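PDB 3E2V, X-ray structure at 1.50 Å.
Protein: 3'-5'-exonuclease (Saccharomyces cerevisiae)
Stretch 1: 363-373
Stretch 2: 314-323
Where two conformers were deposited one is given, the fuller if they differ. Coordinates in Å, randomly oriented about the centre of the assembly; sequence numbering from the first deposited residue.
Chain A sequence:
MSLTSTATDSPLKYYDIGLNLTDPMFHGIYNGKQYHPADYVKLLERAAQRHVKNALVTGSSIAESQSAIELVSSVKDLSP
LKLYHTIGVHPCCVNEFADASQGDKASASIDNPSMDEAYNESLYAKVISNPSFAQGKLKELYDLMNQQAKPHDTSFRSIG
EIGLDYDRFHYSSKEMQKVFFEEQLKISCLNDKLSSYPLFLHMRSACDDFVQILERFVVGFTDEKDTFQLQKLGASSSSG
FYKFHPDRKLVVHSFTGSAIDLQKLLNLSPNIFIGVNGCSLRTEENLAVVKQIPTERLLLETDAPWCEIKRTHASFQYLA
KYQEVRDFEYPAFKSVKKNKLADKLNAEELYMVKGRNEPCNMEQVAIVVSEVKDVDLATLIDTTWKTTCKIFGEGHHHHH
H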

# COMPACT_ATOMS: atom_id res chain seq x y z
N GLU A 363 8.16 -2.22 -14.27
CA GLU A 363 8.85 -1.57 -15.38
C GLU A 363 7.92 -0.75 -16.26
O GLU A 363 8.34 0.28 -16.82
CB GLU A 363 9.62 -2.60 -16.20
CG GLU A 363 8.77 -3.67 -16.86
CD GLU A 363 9.59 -4.71 -17.58
OE1 GLU A 363 10.82 -4.53 -17.72
OE2 GLU A 363 9.00 -5.73 -18.00
N GLN A 364 6.65 -1.15 -16.38
CA GLN A 364 5.69 -0.38 -17.16
C GLN A 364 5.36 0.93 -16.47
O GLN A 364 5.24 1.96 -17.11
CB GLN A 364 4.40 -1.18 -17.39
CG GLN A 364 4.58 -2.46 -18.17
CD GLN A 364 3.29 -3.25 -18.28
OE1 GLN A 364 2.23 -2.78 -17.92
NE2 GLN A 364 3.39 -4.47 -18.79
N VAL A 365 5.20 0.90 -15.15
CA VAL A 365 4.91 2.13 -14.42
C VAL A 365 6.09 3.10 -14.57
O VAL A 365 5.90 4.29 -14.83
CB VAL A 365 4.59 1.85 -12.94
CG1 VAL A 365 4.12 3.12 -12.22
CG2 VAL A 365 3.54 0.75 -12.83
N ALA A 366 7.32 2.56 -14.46
CA ALA A 366 8.52 3.39 -14.55
C ALA A 366 8.63 4.05 -15.94
O ALA A 366 8.94 5.23 -16.06
CB ALA A 366 9.76 2.57 -14.24
N ILE A 367 8.34 3.27 -16.99
CA ILE A 367 8.40 3.81 -18.36
C ILE A 367 7.43 4.97 -18.50
O ILE A 367 7.77 6.05 -18.99
CB ILE A 367 8.03 2.73 -19.40
CG1 ILE A 367 9.21 1.80 -19.59
CG2 ILE A 367 7.61 3.37 -20.74
CD1 ILE A 367 8.81 0.47 -20.27
N VAL A 368 6.20 4.77 -18.04
CA VAL A 368 5.19 5.82 -18.18
C VAL A 368 5.60 7.08 -17.40
O VAL A 368 5.54 8.20 -17.93
CB VAL A 368 3.81 5.32 -17.72
CG1 VAL A 368 2.79 6.47 -17.69
CG2 VAL A 368 3.33 4.18 -18.62
N VAL A 369 6.03 6.91 -16.15
CA VAL A 369 6.37 8.06 -15.32
C VAL A 369 7.56 8.82 -15.93
O VAL A 369 7.56 10.05 -15.95
CB VAL A 369 6.62 7.63 -13.86
CG1 VAL A 369 7.20 8.78 -13.03
CG2 VAL A 369 5.32 7.13 -13.22
N SER A 370 8.53 8.07 -16.46
CA SER A 370 9.71 8.70 -17.04
C SER A 370 9.34 9.54 -18.27
O SER A 370 9.83 10.66 -18.44
CB SER A 370 10.76 7.64 -17.39
OG SER A 370 10.38 6.91 -18.54
N GLU A 371 8.44 9.02 -19.11
CA GLU A 371 8.01 9.75 -20.30
C GLU A 371 7.17 10.97 -19.94
O GLU A 371 7.36 12.06 -20.50
CB GLU A 371 7.25 8.82 -21.26
CG GLU A 371 8.14 7.78 -21.92
CD GLU A 371 9.05 8.39 -22.98
OE1 GLU A 371 8.55 9.18 -23.81
OE2 GLU A 371 10.26 8.08 -22.98
N VAL A 372 6.26 10.81 -18.98
CA VAL A 372 5.42 11.91 -18.54
C VAL A 372 6.25 13.06 -17.97
O VAL A 372 5.98 14.23 -18.26
CB VAL A 372 4.37 11.42 -17.51
CG1 VAL A 372 3.71 12.59 -16.81
CG2 VAL A 372 3.33 10.55 -18.19
N LYS A 373 7.26 12.72 -17.17
CA LYS A 373 8.08 13.74 -16.50
C LYS A 373 9.26 14.22 -17.33
O LYS A 373 9.96 15.16 -16.91
CB LYS A 373 8.61 13.18 -15.20
CG LYS A 373 7.61 13.08 -14.10
CD LYS A 373 8.30 12.55 -12.86
CE LYS A 373 7.72 13.14 -11.61
NZ LYS A 373 7.94 14.61 -11.51
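Stretch 2, residues 314-323: ASFQYLAKYQ

How does stretch 2 lie on the helix of stretch 1? It is helical through most of its length, continuing past Gln 323, after a non-helical beginning. The two helices cross almost at right angles: their N-to-C directions differ by 102°, and their axes approach to 8.7 Å. The closest CA atoms are Val 368 CA and Tyr 318 CA, 5.7 Å apart.

What meets the first turns of stretch 1? Leu 319 reaches Gln 364, its CD2 3.8 Å from the backbone O of Gln 364. Ile 367 points toward stretch 2 and packs its CG2 methyl 4.0 Å from Leu 319 CD2. The same CG2 sits over one face of the Tyr 322 ring, 3.5 Å from Tyr 322 CD1, a CH-pi contact.

Which residues surround Val 368? The CA-to-CB bond of Val 368 points sideways, and its two methyls reach Ser 315, Tyr 318 and Leu 319. Val 368 CG2 is 3.6 Å from Ser 315 O and 4.1 Å from Leu 319 CD2, while Val 368 CG1 approaches Tyr 318 CD2 at 4.1 Å. Val 368 CG1 also lies 3.8 Å from Ser 315 CB.

How does the contact change beyond Val 368? It becomes partly polar. Ser 370 OG donates to its own helix at Ile 367 O (2.8 Å) and accepts from a water that also hydrogen-bonds Tyr 322 OH and Glu 371 OE2, linking the two helices. Glu 371 points toward stretch 2; its OE1 forms a salt bridge with Lys 321 NZ at 2.9 Å. Lys 321 is extended, with all four chi angles t. The aliphatic part of Glu 371 matters too, since Glu 371 CB lies 3.3 Å from Tyr 318 CD1. One residue on, Val 372 CG2 packs 3.8 Å from Tyr 318 CE2.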

# COMPACT_ATOMS: atom_id res chain seq x y z
N ALA A 314 -4.54 6.64 -20.80
CA ALA A 314 -3.65 7.64 -21.41
C ALA A 314 -2.17 7.23 -21.31
O ALA A 314 -1.34 7.66 -22.11
CB ALA A 314 -3.85 8.98 -20.78
N SER A 315 -1.86 6.38 -20.33
CA SER A 315 -0.53 5.86 -20.13
C SER A 315 -0.04 4.94 -21.27
O SER A 315 1.18 4.82 -21.48
CB SER A 315 -0.53 5.07 -18.82
OG SER A 315 -1.60 4.14 -18.83
N PHE A 316 -0.96 4.26 -21.95
CA PHE A 316 -0.55 3.20 -22.87
C PHE A 316 0.35 3.71 -23.98
O PHE A 316 1.25 2.99 -24.41
CB PHE A 316 -1.72 2.43 -23.50
CG PHE A 316 -1.28 1.17 -24.18
CD1 PHE A 316 -1.05 0.01 -23.44
CD2 PHE A 316 -1.05 1.14 -25.55
CE1 PHE A 316 -0.60 -1.16 -24.06
CE2 PHE A 316 -0.59 -0.02 -26.16
CZ PHE A 316 -0.39 -1.18 -25.41
N GLN A 317 0.11 4.94 -24.44
CA GLN A 317 0.91 5.46 -25.54
C GLN A 317 2.42 5.35 -25.32
O GLN A 317 3.18 5.15 -26.27
CB GLN A 317 0.50 6.89 -25.86
CG GLN A 317 0.75 7.87 -24.74
CD GLN A 317 0.13 9.20 -25.05
OE1 GLN A 317 0.58 9.91 -25.96
NE2 GLN A 317 -0.92 9.56 -24.31
N TYR A 318 2.85 5.45 -24.07
CA TYR A 318 4.27 5.34 -23.74
C TYR A 318 4.77 3.90 -23.80
O TYR A 318 5.91 3.65 -24.19
CB TYR A 318 4.53 6.00 -22.39
CG TYR A 318 4.03 7.41 -22.38
CD1 TYR A 318 4.59 8.36 -23.24
CD2 TYR A 318 2.98 7.80 -21.56
CE1 TYR A 318 4.13 9.67 -23.26
CE2 TYR A 318 2.50 9.12 -21.58
CZ TYR A 318 3.10 10.05 -22.43
OH TYR A 318 2.65 11.35 -22.45
N LEU A 319 3.92 2.94 -23.45
CA LEU A 319 4.27 1.53 -23.65
C LEU A 319 4.29 1.17 -25.14
O LEU A 319 5.13 0.37 -25.56
CB LEU A 319 3.32 0.60 -22.90
CG LEU A 319 3.20 0.78 -21.39
CD1 LEU A 319 2.35 -0.35 -20.86
CD2 LEU A 319 4.57 0.83 -20.69
N ALA A 320 3.35 1.71 -25.91
CA ALA A 320 3.36 1.53 -27.36
C ALA A 320 4.68 2.03 -27.95
O ALA A 320 5.31 1.31 -28.74
CB ALA A 320 2.16 2.23 -28.00
N LYS A 321 5.10 3.23 -27.54
CA LYS A 321 6.38 3.81 -27.98
C LYS A 321 7.54 2.87 -27.67
O LYS A 321 8.38 2.60 -28.54
CB LYS A 321 6.61 5.19 -27.35
CG LYS A 321 7.99 5.79 -27.59
CD LYS A 321 8.20 7.08 -26.82
CE LYS A 321 9.59 7.64 -27.08
NZ LYS A 321 9.82 8.92 -26.36
N TYR A 322 7.60 2.37 -26.44
CA TYR A 322 8.66 1.46 -26.04
C TYR A 322 8.65 0.14 -26.81
O TYR A 322 9.72 -0.39 -27.15
CB TYR A 322 8.65 1.25 -24.52
CG TYR A 322 9.62 2.18 -23.81
CD1 TYR A 322 9.39 3.56 -23.78
CD2 TYR A 322 10.78 1.69 -23.21
CE1 TYR A 322 10.28 4.42 -23.15
CE2 TYR A 322 11.68 2.54 -22.60
CZ TYR A 322 11.42 3.90 -22.57
OH TYR A 322 12.32 4.75 -21.94
N GLN A 323 7.45 -0.37 -27.10
CA GLN A 323 7.30 -1.59 -27.91
C GLN A 323 7.92 -1.37 -29.28
O GLN A 323 8.62 -2.25 -29.80
CB GLN A 323 5.82 -1.93 -28.09
CG GLN A 323 5.16 -2.53 -26.88
CD GLN A 323 3.73 -2.94 -27.14
OE1 GLN A 323 3.46 -4.04 -27.62
NE2 GLN A 323 2.80 -2.06 -26.81
O HOH W 1 11.64 7.16 -21.17